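Long-range contacts in hexameric cytochrome (Silicibacter pomeroyi, PDB 2OYY), which binds heme b through an axial tyrosine ligand to the iron and assembles as an all-helical hexamer, its biological role being unknown: residues Trp5-Leu9 and Leu20-Leu24; Gly17-Ala21 and Phe64-Ala68. One frame throughout, in Å; residues are numbered along the deposited sequence.

Contact 1 (Trp5-Leu9 and Leu20-Leu24); sequences WLPTL and LAVKL. With HEM (protoporphyrin IX containing Fe), chain J.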
loop_
_atom_site.group_PDB
_atom_site.type_symbol
_atom_site.label_atom_id
_atom_site.label_comp_id
_atom_site.label_asym_id
_atom_site.label_seq_id
_atom_site.Cartn_x
_atom_site.Cartn_y
_atom_site.Cartn_z
ATOM N N TRP A 5 22.376 14.657 1.187
ATOM C CA TRP A 5 21.005 15.109 1.483
ATOM C C TRP A 5 20.276 14.236 2.527
ATOM O O TRP A 5 19.451 14.753 3.297
ATOM C CB TRP A 5 20.161 15.171 0.195
ATOM C CG TRP A 5 20.148 13.860 -0.548
ATOM C CD1 TRP A 5 21.067 13.424 -1.463
ATOM C CD2 TRP A 5 19.192 12.806 -0.409
ATOM N NE1 TRP A 5 20.739 12.162 -1.912
ATOM C CE2 TRP A 5 19.588 11.761 -1.283
ATOM C CE3 TRP A 5 18.033 12.640 0.363
ATOM C CZ2 TRP A 5 18.869 10.566 -1.399
ATOM C CZ3 TRP A 5 17.303 11.442 0.236
ATOM C CH2 TRP A 5 17.733 10.425 -0.633
ATOM N N LEU A 6 20.545 12.929 2.551
ATOM C CA LEU A 6 19.911 12.074 3.567
ATOM C C LEU A 6 20.887 11.447 4.568
ATOM O O LEU A 6 21.232 10.262 4.431
ATOM C CB LEU A 6 19.016 11.005 2.943
ATOM C CG LEU A 6 17.927 10.470 3.883
ATOM C CD1 LEU A 6 17.000 11.583 4.392
ATOM C CD2 LEU A 6 17.121 9.372 3.230
ATOM N N PRO A 7 21.323 12.237 5.578
ATOM C CA PRO A 7 22.314 11.778 6.560
ATOM C C PRO A 7 21.768 10.687 7.472
ATOM O O PRO A 7 22.432 9.664 7.678
ATOM C CB PRO A 7 22.637 13.046 7.367
ATOM C CG PRO A 7 21.468 13.931 7.196
ATOM C CD PRO A 7 20.903 13.630 5.835
ATOM N N THR A 8 20.567 10.914 8.010
ATOM C CA THR A 8 19.918 9.973 8.923
ATOM C C THR A 8 18.408 10.054 8.881
ATOM O O THR A 8 17.821 10.986 8.325
ATOM C CB THR A 8 20.304 10.215 10.400
ATOM O OG1 THR A 8 20.046 11.583 10.736
ATOM C CG2 THR A 8 21.771 9.847 10.685
ATOM N N LEU A 9 17.793 9.057 9.507
ATOM C CA LEU A 9 16.362 8.969 9.662
ATOM C C LEU A 9 16.032 9.330 11.086
ATOM O O LEU A 9 14.863 9.470 11.448
ATOM C CB LEU A 9 15.891 7.544 9.422
ATOM C CG LEU A 9 16.101 6.855 8.088
ATOM C CD1 LEU A 9 15.580 5.416 8.241
ATOM C CD2 LEU A 9 15.375 7.613 6.977
ATOM N N LEU A 20 10.303 15.001 7.608
ATOM C CA LEU A 20 11.304 14.192 6.937
ATOM C C LEU A 20 10.598 13.248 5.981
ATOM O O LEU A 20 11.123 12.949 4.916
ATOM C CB LEU A 20 12.193 13.431 7.940
ATOM C CG LEU A 20 13.269 12.505 7.345
ATOM C CD1 LEU A 20 14.141 13.235 6.361
ATOM C CD2 LEU A 20 14.129 11.820 8.405
ATOM N N ALA A 21 9.402 12.799 6.364
ATOM C CA ALA A 21 8.587 11.891 5.544
ATOM C C ALA A 21 8.084 12.569 4.274
ATOM O O ALA A 21 8.091 11.960 3.199
ATOM C CB ALA A 21 7.418 11.345 6.337
ATOM N N VAL A 22 7.650 13.830 4.411
ATOM C CA VAL A 22 7.227 14.639 3.261
ATOM C C VAL A 22 8.447 14.845 2.371
ATOM O O VAL A 22 8.350 14.836 1.124
ATOM C CB VAL A 22 6.634 16.025 3.684
ATOM C CG1 VAL A 22 6.204 16.834 2.454
ATOM C CG2 VAL A 22 5.448 15.859 4.636
ATOM N N LYS A 23 9.601 15.014 3.011
ATOM C CA LYS A 23 10.836 15.239 2.263
ATOM C C LYS A 23 11.171 14.019 1.447
ATOM O O LYS A 23 11.385 14.125 0.248
ATOM C CB LYS A 23 12.010 15.594 3.179
ATOM C CG LYS A 23 13.329 15.770 2.441
ATOM C CD LYS A 23 14.395 16.305 3.364
ATOM C CE LYS A 23 15.757 16.366 2.676
ATOM N NZ LYS A 23 16.818 16.824 3.640
ATOM N N LEU A 24 11.204 12.860 2.099
ATOM C CA LEU A 24 11.519 11.609 1.424
ATOM C C LEU A 24 10.622 11.317 0.223
ATOM O O LEU A 24 11.051 10.681 -0.745
ATOM C CB LEU A 24 11.487 10.449 2.412
ATOM C CG LEU A 24 12.711 10.331 3.324
ATOM C CD1 LEU A 24 12.737 8.971 3.998
ATOM C CD2 LEU A 24 14.018 10.560 2.566
HETATM C CHA HEM J . 5.532 21.828 -3.233
HETATM C CHB HEM J . 4.759 17.663 -0.990
HETATM C CHC HEM J . 4.835 15.358 -5.228
HETATM C CHD HEM J . 6.133 19.459 -7.453
HETATM C C1A HEM J . 5.298 20.914 -2.247
HETATM C C2A HEM J . 5.160 21.210 -0.833
HETATM C C3A HEM J . 4.942 20.050 -0.204
HETATM C C4A HEM J . 4.943 19.000 -1.211
HETATM C CMA HEM J . 4.725 19.831 1.311
HETATM C CAA HEM J . 5.243 22.625 -0.208
HETATM C CBA HEM J . 3.939 23.397 -0.469
HETATM C CGA HEM J . 4.004 24.792 0.118
HETATM O O1A HEM J . 4.493 24.970 1.263
HETATM O O2A HEM J . 3.571 25.747 -0.564
HETATM C C1B HEM J . 4.729 16.675 -1.945
HETATM C C2B HEM J . 4.582 15.268 -1.666
HETATM C C3B HEM J . 4.598 14.618 -2.840
HETATM C C4B HEM J . 4.765 15.606 -3.885
HETATM C CMB HEM J . 4.435 14.666 -0.247
HETATM C CAB HEM J . 4.463 13.092 -3.058
HETATM C CBB HEM J . 5.495 12.380 -3.522
HETATM C C1C HEM J . 5.173 16.279 -6.197
HETATM C C2C HEM J . 5.261 16.004 -7.609
HETATM C C3C HEM J . 5.624 17.132 -8.232
HETATM C C4C HEM J . 5.778 18.157 -7.223
HETATM C CMC HEM J . 4.972 14.624 -8.234
HETATM C CAC HEM J . 5.822 17.353 -9.741
HETATM C CBC HEM J . 6.809 16.772 -10.400
HETATM C C1D HEM J . 6.098 20.470 -6.518
HETATM C C2D HEM J . 6.464 21.841 -6.784
HETATM C C3D HEM J . 6.283 22.556 -5.476
HETATM C C4D HEM J . 5.816 21.565 -4.545
HETATM C CMD HEM J . 6.953 22.482 -8.091
HETATM C CAD HEM J . 6.527 24.057 -5.231
HETATM C CBD HEM J . 5.160 24.689 -5.493
HETATM C CGD HEM J . 5.172 26.177 -5.313
HETATM O O1D HEM J . 5.828 26.840 -6.163
HETATM O O2D HEM J . 4.521 26.672 -4.342
HETATM N NA HEM J . 5.153 19.558 -2.442
HETATM N NB HEM J . 4.838 16.848 -3.311
HETATM N NC HEM J . 5.493 17.611 -5.989
HETATM N ND HEM J . 5.715 20.342 -5.183
HETATM FE FE HEM J . 5.093 18.600 -4.209
#
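Leu-6 sets both methyls against CD2 of Leu-24, the two side chains crossing at about a right angle. CD2 of Leu-6 touches CD2 of Leu-24 at 3.4 Å, while CD1 of Leu-6 reaches on to CD1 of Leu-20 at 3.8 Å, bridging successive turns of the helix. With chi1 at -157°, CG of Leu-6 swings away from its own backbone N, which spreads both methyls over the helix. The same Leu-24 CD2 also meets the rim of the Trp-5 indole, 4.1 Å from CZ3 and near the ring plane. Farther along, Leu-20 sets CD2 against CA of Leu-9 at 3.8 Å. With an alanine here in place of Leu-6, a gap would probably open between the N-terminal loop and the helix, leaving Leu-24 CD2 and Leu-20 CD1 without their apolar partner. Outside this apolar core, the extended Lys-23 sends NZ to O of Trp-5 in a weak hydrogen bond of 3.4 Å. On another side of the same turns, Val-22 CG1 packs on the heme methyl CMA at 3.5 Å. The N-terminal loop thus lies along helix 14-32; Leu-24 also touches His-63 of helix 50-70, and OE1 of Gln-15 of a neighbouring subunit is hydrogen-bonded to the backbone N of Leu-6.

Contact 2 (Gly17-Ala21 and Phe64-Ala68); sequences GFDLA and FQTIA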
loop_
_atom_site.group_PDB
_atom_site.type_symbol
_atom_site.label_atom_id
_atom_site.label_comp_id
_atom_site.label_asym_id
_atom_site.label_seq_id
_atom_site.Cartn_x
_atom_site.Cartn_y
_atom_site.Cartn_z
ATOM N N GLY A 17 9.811 14.103 12.084
ATOM C CA GLY A 17 9.752 12.865 11.315
ATOM C C GLY A 17 8.777 12.967 10.154
ATOM O O GLY A 17 9.069 12.526 9.045
ATOM N N PHE A 18 7.618 13.568 10.408
ATOM C CA PHE A 18 6.625 13.796 9.369
ATOM C C PHE A 18 7.144 14.725 8.262
ATOM O O PHE A 18 6.872 14.497 7.069
ATOM C CB PHE A 18 5.330 14.354 9.981
ATOM C CG PHE A 18 4.159 14.237 9.085
ATOM C CD1 PHE A 18 3.378 13.105 9.109
ATOM C CD2 PHE A 18 3.863 15.239 8.179
ATOM C CE1 PHE A 18 2.299 12.968 8.238
ATOM C CE2 PHE A 18 2.799 15.115 7.299
ATOM C CZ PHE A 18 2.010 13.976 7.327
ATOM N N ASP A 19 7.891 15.762 8.644
ATOM C CA ASP A 19 8.526 16.648 7.654
ATOM C C ASP A 19 9.631 15.916 6.919
ATOM O O ASP A 19 9.881 16.176 5.749
ATOM C CB ASP A 19 9.107 17.899 8.303
ATOM C CG ASP A 19 8.059 18.725 9.011
ATOM O OD1 ASP A 19 7.069 19.131 8.360
ATOM O OD2 ASP A 19 8.246 18.961 10.229
ATOM N N LEU A 20 10.303 15.001 7.608
ATOM C CA LEU A 20 11.304 14.192 6.937
ATOM C C LEU A 20 10.598 13.248 5.981
ATOM O O LEU A 20 11.123 12.949 4.916
ATOM C CB LEU A 20 12.193 13.431 7.940
ATOM C CG LEU A 20 13.269 12.505 7.345
ATOM C CD1 LEU A 20 14.141 13.235 6.361
ATOM C CD2 LEU A 20 14.129 11.820 8.405
ATOM N N ALA A 21 9.402 12.799 6.364
ATOM C CA ALA A 21 8.587 11.891 5.544
ATOM C C ALA A 21 8.084 12.569 4.274
ATOM O O ALA A 21 8.091 11.960 3.199
ATOM C CB ALA A 21 7.418 11.345 6.337
ATOM N N PHE A 64 6.433 7.907 6.684
ATOM C CA PHE A 64 6.318 8.150 8.109
ATOM C C PHE A 64 6.345 6.862 8.927
ATOM O O PHE A 64 6.771 6.857 10.074
ATOM C CB PHE A 64 5.087 8.972 8.449
ATOM C CG PHE A 64 5.076 9.461 9.846
ATOM C CD1 PHE A 64 6.049 10.348 10.289
ATOM C CD2 PHE A 64 4.118 9.027 10.730
ATOM C CE1 PHE A 64 6.051 10.811 11.608
ATOM C CE2 PHE A 64 4.115 9.481 12.060
ATOM C CZ PHE A 64 5.081 10.374 12.491
ATOM N N GLN A 65 5.917 5.771 8.326
ATOM C CA GLN A 65 5.926 4.479 8.996
ATOM C C GLN A 65 7.364 4.018 9.178
ATOM O O GLN A 65 7.730 3.494 10.240
ATOM C CB GLN A 65 5.116 3.478 8.179
ATOM C CG GLN A 65 4.721 2.180 8.860
ATOM C CD GLN A 65 3.591 1.512 8.090
ATOM O OE1 GLN A 65 2.413 1.795 8.352
ATOM N NE2 GLN A 65 3.937 0.671 7.097
ATOM N N THR A 66 8.178 4.259 8.148
ATOM C CA THR A 66 9.589 3.883 8.151
ATOM C C THR A 66 10.403 4.721 9.122
ATOM O O THR A 66 11.258 4.188 9.826
ATOM C CB THR A 66 10.208 4.008 6.735
ATOM O OG1 THR A 66 9.334 3.396 5.775
ATOM C CG2 THR A 66 11.610 3.360 6.676
ATOM N N ILE A 67 10.153 6.028 9.161
ATOM C CA ILE A 67 10.906 6.895 10.069
ATOM C C ILE A 67 10.430 6.876 11.537
ATOM O O ILE A 67 11.200 7.159 12.455
ATOM C CB ILE A 67 11.103 8.335 9.520
ATOM C CG1 ILE A 67 10.825 9.350 10.612
ATOM C CG2 ILE A 67 10.205 8.602 8.348
ATOM C CD1 ILE A 67 11.804 10.421 10.642
ATOM N N ALA A 68 9.167 6.554 11.760
ATOM C CA ALA A 68 8.685 6.400 13.115
ATOM C C ALA A 68 9.417 5.223 13.739
ATOM O O ALA A 68 9.918 5.318 14.867
ATOM C CB ALA A 68 7.178 6.172 13.124
#
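Phe-64 reaches across from helix 50-70 to the backbone of helix 14-32, and its atoms meet Ala-21, then Phe-18, then Gly-17 in turn. CB rests 3.9 Å from CB of Ala-21; beyond it, CG faces CD1 of Phe-18 at 4.1 Å. CD1 lies against N and CA of Phe-18, and CE1, farther out, comes to 3.4 Å from N of Phe-18 and lies beside the carbonyl carbon of Gly-17, which sits at the ring edge. The chi1 of -169° turns the ring away from its own backbone N and carries it to the neighbouring helix. Over one ring face comes the edge of Phe-18, a T-shaped pair with centroids 5.5 Å apart and planes at 60°. Ile-67, one turn on, places CD1 3.3 Å from CA of Gly-17 and 3.5 Å from CD2 of Leu-20. A side chain at Gly-17 would point into this same space, already lined by Ile-67 CD1 and Phe-64 CE1, so the glycine permits the close fit. Trp-5 of a neighbouring subunit meets Phe-18 edge-to-face and Leu-24 of that subunit packs on Phe-64, extending the apolar cluster across the interface. With axes 8.9 Å apart and N-to-C directions at 136°, the segments form an obliquely crossed pair, nearer antiparallel than parallel: buried apolar helix-helix packing in an all-helical subunit, joining helix 14-32 to helix 50-70.

From the N terminus, the loop 5-9 turns back onto the helix that follows it, so contact 1 closes a short loop of ten intervening residues. The chain then runs the length of helix 14-32, through helix 36-46 and into helix 50-70, whose later part returns to the early turns of the first helix in contact 2, closing a much longer loop. Contact 2 begins on 17-21, which shares Leu-20 and Ala-21 with the segment where contact 1 ends, so the two loops overlap and neither encloses the other. Leu-9 O meets Ile-67 CD1 at 3.3 Å, so N-terminal loop, first helix and last helix pack together beside the subunit interfaces.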